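Local coordinates for protein HTH-type transcriptional regulator Rv1985c/MT2039 (PDB 3ISP) that is a LysR-type, DNA-binding transcriptional regulator that probably activates expression of the exporter LysE and represses its own, at residues A[96-105]-A[139-147]. Residues are numbered along the deposited sequence; the frame is centred on the assembly and turned at random.
Sequences RITIAVNADS and GVAMGAVTT
T98 bonds to M142 before the second strand has properly begun: M142 N donates to T98 O at 2.8 Å from the loop that follows helix 129-137, reaching the oxygen almost end-on, with a C=O...N angle of 164°. Strands 96-101 and 143-146 then run parallel, the first and third strands of the regulatory domain of a LysR-type regulator, joined through strand 120-126 and helix 129-137 in the α/β pattern of periplasmic-binding-protein folds. A100 sits at the centre of the pairing, giving its N-H to G143 O (3.0 Å) and receiving V145 N on its own O (3.0 Å), the latter donor lying 36° above the carbonyl plane. The A100 and A144 methyls meet on the sheet face that helix 129-137 covers, where A100 touches S132.

Near the start of the pairing M142 bends at chi2 and chi3 to run back alongside strand 96-101, bringing CE to 3.7 Å from T98 CB. T98 OG1 is hydrogen-bonded to D123 OD2 of strand 120-126, on the other side of strand 96-101. At the far end V145 faces W268, W109 and F110. Its CG1, anti to the backbone N (chi1 176°), packs against ND2 of N102, the N-cap residue of helix 103-107, and lies 3.6 Å from S105 OG, the acceptor of a weak hydrogen bond from N102 ND2.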
ATOM      1  N   ARG A  96      19.653 -25.706   5.827  1.00 83.70           N
ATOM      2  CA  ARG A  96      18.445 -25.106   5.285  1.00 79.32           C
ATOM      3  C   ARG A  96      18.808 -23.999   4.311  1.00 81.53           C
ATOM      4  O   ARG A  96      19.498 -23.045   4.682  1.00 76.24           O
ATOM      5  CB  ARG A  96      17.588 -24.519   6.402  1.00 77.83           C
ATOM      6  CG  ARG A  96      16.438 -23.663   5.902  1.00 77.09           C
ATOM      7  CD  ARG A  96      15.380 -24.512   5.207  1.00 76.72           C
ATOM      8  NE  ARG A  96      14.731 -25.418   6.145  1.00 80.80           N
ATOM      9  CZ  ARG A  96      13.961 -26.436   5.787  1.00 80.90           C
ATOM     10  NH1 ARG A  96      13.742 -26.675   4.502  1.00 75.17           N
ATOM     11  NH2 ARG A  96      13.418 -27.218   6.714  1.00 77.49           N
ATOM     12  N   ILE A  97      18.349 -24.128   3.067  1.00 71.17           N
ATOM     13  CA  ILE A  97      18.569 -23.081   2.078  1.00 70.71           C
ATOM     14  C   ILE A  97      17.253 -22.596   1.495  1.00 67.68           C
ATOM     15  O   ILE A  97      16.417 -23.385   1.059  1.00 66.09           O
ATOM     16  CB  ILE A  97      19.537 -23.523   0.959  1.00 71.55           C
ATOM     17  CG1 ILE A  97      20.976 -23.392   1.443  1.00 73.41           C
ATOM     18  CG2 ILE A  97      19.365 -22.659  -0.276  1.00 58.54           C
ATOM     19  CD1 ILE A  97      21.364 -21.970   1.764  1.00 68.26           C
ATOM     20  N   THR A  98      17.067 -21.285   1.506  1.00 64.49           N
ATOM     21  CA  THR A  98      15.856 -20.703   0.963  1.00 61.29           C
ATOM     22  C   THR A  98      16.174 -19.923  -0.301  1.00 57.13           C
ATOM     23  O   THR A  98      17.041 -19.039  -0.315  1.00 50.91           O
ATOM     24  CB  THR A  98      15.168 -19.772   1.973  1.00 63.97           C
ATOM     25  OG1 THR A  98      14.781 -20.521   3.137  1.00 64.27           O
ATOM     26  CG2 THR A  98      13.936 -19.142   1.343  1.00 63.10           C
ATOM     27  N   ILE A  99      15.477 -20.258  -1.375  1.00 51.20           N
ATOM     28  CA  ILE A  99      15.666 -19.521  -2.601  1.00 53.08           C
ATOM     29  C   ILE A  99      14.349 -19.125  -3.237  1.00 51.11           C
ATOM     30  O   ILE A  99      13.403 -19.902  -3.266  1.00 54.75           O
ATOM     31  CB  ILE A  99      16.602 -20.265  -3.590  1.00 55.66           C
ATOM     32  CG1 ILE A  99      15.987 -21.556  -4.082  1.00 50.63           C
ATOM     33  CG2 ILE A  99      17.932 -20.606  -2.917  1.00 52.74           C
ATOM     34  CD1 ILE A  99      17.046 -22.631  -4.255  1.00 57.99           C
ATOM     35  N   ALA A 100      14.291 -17.890  -3.715  1.00 46.99           N
ATOM     36  CA  ALA A 100      13.134 -17.411  -4.445  1.00 49.94           C
ATOM     37  C   ALA A 100      13.191 -17.864  -5.918  1.00 50.30           C
ATOM     38  O   ALA A 100      14.273 -17.959  -6.500  1.00 53.19           O
ATOM     39  CB  ALA A 100      13.059 -15.898  -4.340  1.00 49.86           C
ATOM     40  N   VAL A 101      12.031 -18.153  -6.510  1.00 47.88           N
ATOM     41  CA  VAL A 101      11.946 -18.530  -7.926  1.00 46.45           C
ATOM     42  C   VAL A 101      10.649 -18.045  -8.582  1.00 50.68           C
ATOM     43  O   VAL A 101       9.568 -18.382  -8.118  1.00 51.06           O
ATOM     44  CB  VAL A 101      12.001 -20.058  -8.101  1.00 47.28           C
ATOM     45  CG1 VAL A 101      11.932 -20.426  -9.562  1.00 46.86           C
ATOM     46  CG2 VAL A 101      13.263 -20.622  -7.485  1.00 51.00           C
ATOM     47  N   ASN A 102      10.753 -17.267  -9.661  1.00 50.25           N
ATOM     48  CA  ASN A 102       9.576 -16.835 -10.413  1.00 45.47           C
ATOM     49  C   ASN A 102       8.800 -18.016 -10.988  1.00 52.61           C
ATOM     50  O   ASN A 102       9.396 -18.997 -11.445  1.00 55.13           O
ATOM     51  CB  ASN A 102       9.936 -15.846 -11.523  1.00 47.15           C
ATOM     52  CG  ASN A 102      10.796 -16.470 -12.614  1.00 52.34           C
ATOM     53  OD1 ASN A 102      10.583 -16.240 -13.802  1.00 52.29           O
ATOM     54  ND2 ASN A 102      11.778 -17.255 -12.212  1.00 52.71           N
ATOM     55  N   ALA A 103       7.470 -17.906 -10.966  1.00 51.90           N
ATOM     56  CA  ALA A 103       6.560 -18.999 -11.327  1.00 46.22           C
ATOM     57  C   ALA A 103       6.919 -19.684 -12.636  1.00 46.85           C
ATOM     58  O   ALA A 103       6.953 -20.902 -12.717  1.00 48.41           O
ATOM     59  CB  ALA A 103       5.123 -18.485 -11.385  1.00 46.34           C
ATOM     60  N   ASP A 104       7.166 -18.881 -13.662  1.00 54.15           N
ATOM     61  CA  ASP A 104       7.516 -19.379 -14.988  1.00 52.28           C
ATOM     62  C   ASP A 104       8.811 -20.203 -15.028  1.00 51.48           C
ATOM     63  O   ASP A 104       8.937 -21.119 -15.841  1.00 51.99           O
ATOM     64  CB  ASP A 104       7.577 -18.222 -15.985  1.00 50.80           C
ATOM     65  CG  ASP A 104       6.199 -17.720 -16.370  1.00 57.52           C
ATOM     66  OD1 ASP A 104       5.220 -18.486 -16.185  1.00 51.92           O
ATOM     67  OD2 ASP A 104       6.101 -16.567 -16.859  1.00 54.70           O
ATOM     68  N   SER A 105       9.763 -19.900 -14.154  1.00 47.32           N
ATOM     69  CA  SER A 105      10.978 -20.710 -14.110  1.00 48.29           C
ATOM     70  C   SER A 105      10.760 -22.042 -13.421  1.00 49.84           C
ATOM     71  O   SER A 105      11.345 -23.049 -13.816  1.00 52.89           O
ATOM     72  CB  SER A 105      12.137 -19.963 -13.453  1.00 47.49           C
ATOM     73  OG  SER A 105      12.506 -18.819 -14.209  1.00 51.11           O
ATOM     74  N   GLY A 139      17.491 -11.118   3.989  1.00 65.22           N
ATOM     75  CA  GLY A 139      18.234 -12.311   4.359  1.00 56.78           C
ATOM     76  C   GLY A 139      17.387 -13.565   4.349  1.00 60.65           C
ATOM     77  O   GLY A 139      17.886 -14.661   4.606  1.00 64.25           O
ATOM     78  N   VAL A 140      16.101 -13.410   4.054  1.00 58.32           N
ATOM     79  CA  VAL A 140      15.186 -14.546   4.022  1.00 61.02           C
ATOM     80  C   VAL A 140      15.609 -15.563   2.970  1.00 61.36           C
ATOM     81  O   VAL A 140      15.605 -16.767   3.230  1.00 66.82           O
ATOM     82  CB  VAL A 140      13.722 -14.104   3.781  1.00 60.08           C
ATOM     83  CG1 VAL A 140      12.881 -15.254   3.234  1.00 55.62           C
ATOM     84  CG2 VAL A 140      13.122 -13.559   5.059  1.00 53.91           C
ATOM     85  N   ALA A 141      15.979 -15.080   1.788  1.00 57.22           N
ATOM     86  CA  ALA A 141      16.468 -15.953   0.723  1.00 55.66           C
ATOM     87  C   ALA A 141      17.960 -15.756   0.511  1.00 55.19           C
ATOM     88  O   ALA A 141      18.447 -14.626   0.527  1.00 53.95           O
ATOM     89  CB  ALA A 141      15.725 -15.681  -0.559  1.00 53.69           C
ATOM     90  N   MET A 142      18.686 -16.857   0.316  1.00 58.33           N
ATOM     91  CA  MET A 142      20.123 -16.781   0.046  1.00 58.08           C
ATOM     92  C   MET A 142      20.406 -16.809  -1.454  1.00 58.22           C
ATOM     93  O   MET A 142      21.545 -17.012  -1.881  1.00 59.53           O
ATOM     94  CB  MET A 142      20.928 -17.864   0.801  1.00 56.53           C
ATOM     95  CG  MET A 142      20.148 -19.096   1.270  1.00 64.20           C
ATOM     96  SD  MET A 142      19.700 -19.173   3.036  1.00 61.45           S
ATOM     97  CE  MET A 142      18.266 -18.127   3.088  1.00 55.12           C
ATOM     98  N   GLY A 143      19.356 -16.590  -2.245  1.00 53.27           N
ATOM     99  CA  GLY A 143      19.465 -16.543  -3.690  1.00 49.92           C
ATOM    100  C   GLY A 143      18.109 -16.584  -4.359  1.00 50.83           C
ATOM    101  O   GLY A 143      17.170 -17.145  -3.796  1.00 47.48           O
ATOM    102  N   ALA A 144      18.000 -15.996  -5.552  1.00 49.23           N
ATOM    103  CA  ALA A 144      16.713 -15.928  -6.259  1.00 48.38           C
ATOM    104  C   ALA A 144      16.838 -15.826  -7.782  1.00 48.16           C
ATOM    105  O   ALA A 144      17.631 -15.040  -8.298  1.00 50.28           O
ATOM    106  CB  ALA A 144      15.878 -14.762  -5.731  1.00 45.99           C
ATOM    107  N   VAL A 145      16.046 -16.612  -8.501  1.00 42.12           N
ATOM    108  CA  VAL A 145      15.877 -16.390  -9.928  1.00 42.17           C
ATOM    109  C   VAL A 145      14.916 -15.206 -10.090  1.00 45.36           C
ATOM    110  O   VAL A 145      13.793 -15.252  -9.616  1.00 47.56           O
ATOM    111  CB  VAL A 145      15.337 -17.646 -10.634  1.00 42.67           C
ATOM    112  CG1 VAL A 145      15.067 -17.367 -12.096  1.00 43.72           C
ATOM    113  CG2 VAL A 145      16.317 -18.800 -10.481  1.00 41.86           C
ATOM    114  N   THR A 146      15.370 -14.137 -10.734  1.00 43.28           N
ATOM    115  CA  THR A 146      14.593 -12.911 -10.828  1.00 47.29           C
ATOM    116  C   THR A 146      14.784 -12.263 -12.188  1.00 47.46           C
ATOM    117  O   THR A 146      15.755 -12.544 -12.875  1.00 46.70           O
ATOM    118  CB  THR A 146      15.033 -11.894  -9.754  1.00 56.32           C
ATOM    119  OG1 THR A 146      14.365 -10.640  -9.963  1.00 53.86           O
ATOM    120  CG2 THR A 146      16.536 -11.667  -9.826  1.00 49.68           C
ATOM    121  N   THR A 147      13.861 -11.395 -12.583  1.00 50.22           N
ATOM    122  CA  THR A 147      13.981 -10.721 -13.871  1.00 50.65           C
ATOM    123  C   THR A 147      14.823  -9.490 -13.675  1.00 55.23           C
ATOM    124  O   THR A 147      15.008  -8.702 -14.599  1.00 61.12           O
ATOM    125  CB  THR A 147      12.610 -10.300 -14.465  1.00 56.73           C
ATOM    126  OG1 THR A 147      11.897  -9.475 -13.530  1.00 54.65           O
ATOM    127  CG2 THR A 147      11.761 -11.532 -14.847  1.00 44.51           C
TER